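PDB 2Y2W: arabinofuranosidase from Bifidobacterium longum, which hydrolyses terminal alpha-L-arabinofuranosyl bonds in arabinans and arabinoxylan, a step in the breakdown of plant cell walls. Local coordinates for residues S66-E69 against R73-Y76; V100-V105 against A425-T430; A408-V411 against P416-A419. All coordinates share one frame; numbering follows the deposited sequence.

Interaction 1 of 3, residues S66-E69 against R73-Y76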
# COMPACT_ATOMS: atom_id res chain seq x y z
N SER D 66 4.60 21.95 23.12
CA SER D 66 4.02 20.79 23.80
C SER D 66 3.29 19.89 22.80
O SER D 66 3.50 19.99 21.59
CB SER D 66 3.09 21.22 24.93
OG SER D 66 2.69 20.11 25.72
N PHE D 67 2.43 19.01 23.32
CA PHE D 67 1.88 17.91 22.56
C PHE D 67 0.55 17.47 23.16
O PHE D 67 0.49 17.08 24.33
CB PHE D 67 2.92 16.77 22.53
CG PHE D 67 2.45 15.48 21.87
CD1 PHE D 67 1.56 15.49 20.80
CD2 PHE D 67 2.95 14.26 22.30
CE1 PHE D 67 1.15 14.31 20.20
CE2 PHE D 67 2.55 13.07 21.71
CZ PHE D 67 1.65 13.10 20.65
N VAL D 68 -0.51 17.56 22.37
CA VAL D 68 -1.83 17.10 22.76
C VAL D 68 -2.25 15.91 21.90
O VAL D 68 -2.37 16.02 20.68
CB VAL D 68 -2.89 18.24 22.68
CG1 VAL D 68 -4.29 17.70 22.83
CG2 VAL D 68 -2.63 19.28 23.75
N GLU D 69 -2.43 14.76 22.56
CA GLU D 69 -2.87 13.55 21.89
C GLU D 69 -4.25 13.16 22.39
O GLU D 69 -4.60 13.42 23.55
CB GLU D 69 -1.87 12.41 22.15
CG GLU D 69 -2.13 11.13 21.33
CD GLU D 69 -1.12 10.02 21.59
OE1 GLU D 69 -0.08 10.27 22.24
OE2 GLU D 69 -1.36 8.88 21.13
N ARG D 73 -7.08 11.54 29.14
CA ARG D 73 -7.86 12.75 29.43
C ARG D 73 -7.13 14.05 29.05
O ARG D 73 -7.40 15.11 29.62
CB ARG D 73 -8.28 12.78 30.91
CG ARG D 73 -9.30 11.71 31.28
CD ARG D 73 -9.63 11.70 32.77
NE ARG D 73 -10.32 12.91 33.21
CZ ARG D 73 -9.85 13.78 34.11
NH1 ARG D 73 -8.67 13.57 34.70
NH2 ARG D 73 -10.56 14.85 34.43
N CYS D 74 -6.21 13.95 28.09
CA CYS D 74 -5.49 15.12 27.58
C CYS D 74 -6.42 16.04 26.81
O CYS D 74 -6.33 17.26 26.93
CB CYS D 74 -4.29 14.70 26.72
SG CYS D 74 -3.27 16.09 26.13
N VAL D 75 -7.32 15.45 26.02
CA VAL D 75 -8.31 16.21 25.27
C VAL D 75 -9.63 16.30 26.05
O VAL D 75 -10.07 17.40 26.40
CB VAL D 75 -8.56 15.60 23.86
CG1 VAL D 75 -9.73 16.28 23.18
CG2 VAL D 75 -7.32 15.72 23.00
N TYR D 76 -10.23 15.15 26.31
CA TYR D 76 -11.51 15.09 27.00
C TYR D 76 -11.31 15.08 28.51
O TYR D 76 -10.75 14.14 29.06
CB TYR D 76 -12.32 13.88 26.52
CG TYR D 76 -12.49 13.84 25.01
CD1 TYR D 76 -13.36 14.71 24.37
CD2 TYR D 76 -11.77 12.93 24.23
CE1 TYR D 76 -13.52 14.69 22.99
CE2 TYR D 76 -11.92 12.90 22.85
CZ TYR D 76 -12.80 13.78 22.24
OH TYR D 76 -12.96 13.76 20.88
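Val68 sets its CG1 methyl against the side chain of Val75, with CG1 3.6 Å from Val75 CG2. The two valines cross at about a right angle, so they meet methyl to methyl rather than along their lengths. Cys74 fills the place beside them. Its CB points toward 66-69, and SG stands anti to the backbone N (chi1 -176°), which carries the sulfur out to the base of Val68. There SG lies 3.8 Å from Val68 CA and equally 3.8 Å from Val68 CG1. Segment 66-69 runs off the end of strand 65-67, the first of eight parallel strands in the catalytic TIM barrel. Residues 73-76 lead into helix 75-79, so the contact folds the loop after the first strand back on itself. The carbonyl of Glu69 faces this second arm: its O is 3.4 Å from Cys74 CB and 3.6 Å from Val75 CG2. These are van der Waals contacts, and no hydrogen bond joins the two segments. The side chain of Glu69 starts off away from 73-76. Its OE2 accepts hydrogen bonds from Phe115 N and Trp139 NE1, which hold the carboxylate in the arabinofuranose site that Glu69 probably helps form, as in related enzymes.

Interaction 2 of 3, residues V100-V105 against A425-T430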
# COMPACT_ATOMS: atom_id res chain seq x y z
N VAL D 100 -1.84 27.24 30.32
CA VAL D 100 -1.05 27.03 29.10
C VAL D 100 -0.29 28.31 28.76
O VAL D 100 0.89 28.26 28.42
CB VAL D 100 -1.93 26.57 27.90
CG1 VAL D 100 -1.15 26.60 26.59
CG2 VAL D 100 -2.50 25.18 28.16
N LYS D 101 -0.99 29.44 28.88
CA LYS D 101 -0.38 30.76 28.72
C LYS D 101 0.74 30.95 29.74
O LYS D 101 1.85 31.35 29.38
CB LYS D 101 -1.45 31.86 28.87
CG LYS D 101 -0.94 33.30 28.76
CD LYS D 101 -0.69 33.71 27.31
CE LYS D 101 -0.25 35.17 27.21
NZ LYS D 101 1.18 35.37 27.60
N GLU D 102 0.44 30.65 31.00
CA GLU D 102 1.41 30.76 32.09
C GLU D 102 2.61 29.83 31.89
O GLU D 102 3.72 30.14 32.33
CB GLU D 102 0.74 30.46 33.44
CG GLU D 102 1.56 30.91 34.65
CD GLU D 102 0.90 30.56 35.97
OE1 GLU D 102 -0.32 30.83 36.14
OE2 GLU D 102 1.60 30.00 36.85
N LEU D 103 2.38 28.70 31.22
CA LEU D 103 3.44 27.74 30.95
C LEU D 103 4.37 28.19 29.82
O LEU D 103 5.54 27.81 29.79
CB LEU D 103 2.85 26.36 30.63
CG LEU D 103 3.75 25.13 30.56
CD1 LEU D 103 4.54 24.92 31.85
CD2 LEU D 103 2.93 23.90 30.22
N GLY D 104 3.86 29.02 28.91
CA GLY D 104 4.66 29.58 27.83
C GLY D 104 4.87 28.64 26.66
O GLY D 104 5.91 28.68 26.00
N VAL D 105 3.88 27.79 26.40
CA VAL D 105 3.88 26.90 25.24
C VAL D 105 3.61 27.73 23.97
O VAL D 105 2.69 28.55 23.95
CB VAL D 105 2.83 25.77 25.37
CG1 VAL D 105 2.92 24.79 24.20
CG2 VAL D 105 3.01 25.02 26.70
N ALA D 425 -7.83 23.20 38.07
CA ALA D 425 -6.63 22.80 37.36
C ALA D 425 -5.44 23.31 38.16
O ALA D 425 -5.47 24.43 38.68
CB ALA D 425 -6.63 23.36 35.96
N TRP D 426 -4.40 22.49 38.26
CA TRP D 426 -3.25 22.83 39.09
C TRP D 426 -1.91 22.48 38.43
O TRP D 426 -1.87 21.68 37.49
CB TRP D 426 -3.36 22.18 40.48
CG TRP D 426 -3.59 20.69 40.47
CD1 TRP D 426 -4.80 20.06 40.40
CD2 TRP D 426 -2.60 19.66 40.55
NE1 TRP D 426 -4.63 18.70 40.42
CE2 TRP D 426 -3.29 18.42 40.52
CE3 TRP D 426 -1.21 19.66 40.65
CZ2 TRP D 426 -2.62 17.20 40.58
CZ3 TRP D 426 -0.54 18.43 40.71
CH2 TRP D 426 -1.25 17.22 40.67
N ARG D 427 -0.84 23.09 38.94
CA ARG D 427 0.50 22.91 38.39
C ARG D 427 1.21 21.76 39.08
O ARG D 427 1.21 21.67 40.31
CB ARG D 427 1.32 24.19 38.58
CG ARG D 427 0.68 25.45 38.02
CD ARG D 427 1.23 26.69 38.72
NE ARG D 427 0.52 27.90 38.34
CZ ARG D 427 -0.62 28.32 38.89
NH1 ARG D 427 -1.20 27.63 39.86
NH2 ARG D 427 -1.18 29.45 38.46
N GLN D 428 1.82 20.89 38.28
CA GLN D 428 2.68 19.84 38.81
C GLN D 428 4.06 20.43 39.04
O GLN D 428 4.32 21.57 38.66
CB GLN D 428 2.75 18.65 37.84
CG GLN D 428 1.45 17.90 37.70
CD GLN D 428 1.63 16.40 37.75
OE1 GLN D 428 2.14 15.86 38.73
NE2 GLN D 428 1.21 15.71 36.70
N THR D 429 4.94 19.65 39.66
CA THR D 429 6.30 20.10 39.95
C THR D 429 7.08 20.42 38.67
O THR D 429 7.93 21.30 38.66
CB THR D 429 7.08 19.08 40.80
OG1 THR D 429 7.25 17.86 40.06
CG2 THR D 429 6.35 18.78 42.10
N THR D 430 6.76 19.70 37.59
CA THR D 430 7.43 19.86 36.30
C THR D 430 6.99 21.11 35.54
O THR D 430 7.60 21.49 34.54
CB THR D 430 7.20 18.63 35.38
OG1 THR D 430 5.79 18.39 35.26
CG2 THR D 430 7.88 17.40 35.95
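Arg427 NE gives a hydrogen bond to Glu102 OE2 at 2.8 Å, and Arg427 NH2 gives a second to Glu102 OE1, also at 2.8 Å. Together they make a side-on, two-pronged salt bridge, with one nitrogen to each carboxylate oxygen. The NH2 bond is the straighter, 166° at the hydrogen, and uses the syn lone pair of OE1. OE2 is also met on its syn side, but NE lies well out of the carboxylate plane. The two flat groups are turned 33° against each other. Glu102 reaches across with CG anti to its own N (chi1 -164°) and the chain extended beyond. It sits in the last turn of helix 94-103, which lies between the first and second barrel strands and ends in a Schellman motif at Gly104. Arg427 belongs to strand 425-427, the second arm of a short antiparallel hairpin with 417-419. The bridge thus pins the hairpin to the helix end at the partly exposed surface. A leucine in place of Arg427 would probably leave the Glu102 carboxylate without its mate and free to turn. Glu533 forms a long, weak ion pair with Arg427 NH1. Deeper in, Leu103 packs on Phe431 and Phe434 of helix 431-440.

Interaction 3 of 3, residues A408-V411 against P416-A419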
# COMPACT_ATOMS: atom_id res chain seq x y z
N ALA D 408 5.81 16.07 26.21
CA ALA D 408 4.63 15.21 26.25
C ALA D 408 4.22 14.90 27.69
O ALA D 408 5.04 14.40 28.47
CB ALA D 408 4.91 13.92 25.49
N GLN D 409 2.98 15.20 28.07
CA GLN D 409 2.01 15.91 27.23
C GLN D 409 1.47 17.15 27.96
O GLN D 409 1.95 17.47 29.05
CB GLN D 409 0.87 14.97 26.80
CG GLN D 409 1.25 14.04 25.64
CD GLN D 409 0.14 13.08 25.25
OE1 GLN D 409 -1.04 13.38 25.39
NE2 GLN D 409 0.53 11.92 24.73
N LEU D 410 0.50 17.83 27.38
CA LEU D 410 0.07 19.14 27.90
C LEU D 410 -0.81 19.09 29.15
O LEU D 410 -0.57 19.82 30.11
CB LEU D 410 -0.60 19.97 26.80
CG LEU D 410 -0.86 21.45 27.11
CD1 LEU D 410 0.44 22.21 27.41
CD2 LEU D 410 -1.62 22.12 25.97
N VAL D 411 -1.84 18.24 29.13
CA VAL D 411 -2.81 18.19 30.23
C VAL D 411 -3.14 16.75 30.64
O VAL D 411 -3.39 15.89 29.80
CB VAL D 411 -4.12 18.95 29.89
CG1 VAL D 411 -5.01 19.08 31.12
CG2 VAL D 411 -3.82 20.33 29.32
N PRO D 416 2.43 18.78 33.03
CA PRO D 416 2.66 19.82 34.03
C PRO D 416 1.34 20.39 34.55
O PRO D 416 1.27 20.90 35.67
CB PRO D 416 3.44 20.88 33.26
CG PRO D 416 3.07 20.67 31.84
CD PRO D 416 2.84 19.22 31.68
N ILE D 417 0.30 20.31 33.73
CA ILE D 417 -1.03 20.77 34.09
C ILE D 417 -1.93 19.57 34.31
O ILE D 417 -2.13 18.75 33.40
CB ILE D 417 -1.64 21.68 33.00
CG1 ILE D 417 -0.68 22.82 32.64
CG2 ILE D 417 -2.99 22.22 33.45
CD1 ILE D 417 -1.02 23.53 31.34
N MET D 418 -2.47 19.45 35.52
CA MET D 418 -3.48 18.45 35.83
C MET D 418 -4.83 19.14 35.97
O MET D 418 -4.93 20.20 36.58
CB MET D 418 -3.14 17.72 37.12
CG MET D 418 -2.08 16.62 36.97
SD MET D 418 -2.64 15.19 36.04
CE MET D 418 -3.92 14.51 37.10
N ALA D 419 -5.87 18.53 35.40
CA ALA D 419 -7.22 19.09 35.44
C ALA D 419 -8.23 18.06 35.93
O ALA D 419 -8.41 17.00 35.31
CB ALA D 419 -7.60 19.63 34.07
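Ile417 CB lies 3.6 Å from Leu410 O, and the longer branch, CG1 and CD1, passes that same oxygen. CG1 is anti to the carbonyl carbon of Ile417 (chi1 -53°), and this sends the longer branch past the oxygen. Ile417 CG1 and CD1 each stand 3.9 Å from Leu410 O. At the tip, CD1 meets the end of Leu410, 4.4 Å from its CD1, although Leu410 begins by pointing away from 416-419. The other branch turns to the next residue: Ile417 CG2 is 4.4 Å from Val411 CG1. The same Val411 methyl also reaches Ala419, with CG1 4.0 Å from Ala419 CB. Ile417 and Ala419 both point their CB toward 408-411, which lets Val411 CG1 meet both.

The backbones meet without a hydrogen bond between the segments. Val411 CA makes a CA-H...O contact with Ile417 O at 3.3 Å, with an angle of 147° at the hydrogen. Pro416 approaches with the CD corner of its ring, 3.3 Å from Gln409 O. Helix 94-103 covers the apolar group, through Val96 on Val411 and Leu99 on Ile417, and Phe431 adds to the cover. The CB of Gln409 points away from 416-419, and at its end NE2 gives a weak hydrogen bond to Glu69 OE1.

Strand 402-408 is the eighth of the TIM barrel, and a cis peptide joins Ala408 to Gln409 where it ends. The apolar side of the loop rests on the hairpin strand 417-419. Gln409 stays on the other side, in what is probably the arabinofuranose-binding pocket, where it is probably important for substrate recognition in this family 51 glycoside hydrolase.

Overall arrangement
From the N terminus, interaction 1 comes first and joins two segments three residues apart, in the loop from the first barrel strand to helix 75-79. Interaction 2 then opens on helix 94-103 and closes only after 319 residues, on strand 425-427. That span takes in the other seven barrel strands. Interaction 3 falls within it and joins two segments four residues apart, in the loop after the eighth strand. Its strand 417-419 pairs with 425-427 through backbone bonds, Trp426 N to Met418 O and Gln428 N to Pro416 O. Interactions 1 and 3 meet where the first and last strands close the barrel: Phe67 O faces Leu410 N, and Arg73 NH2 reaches Ala419 O.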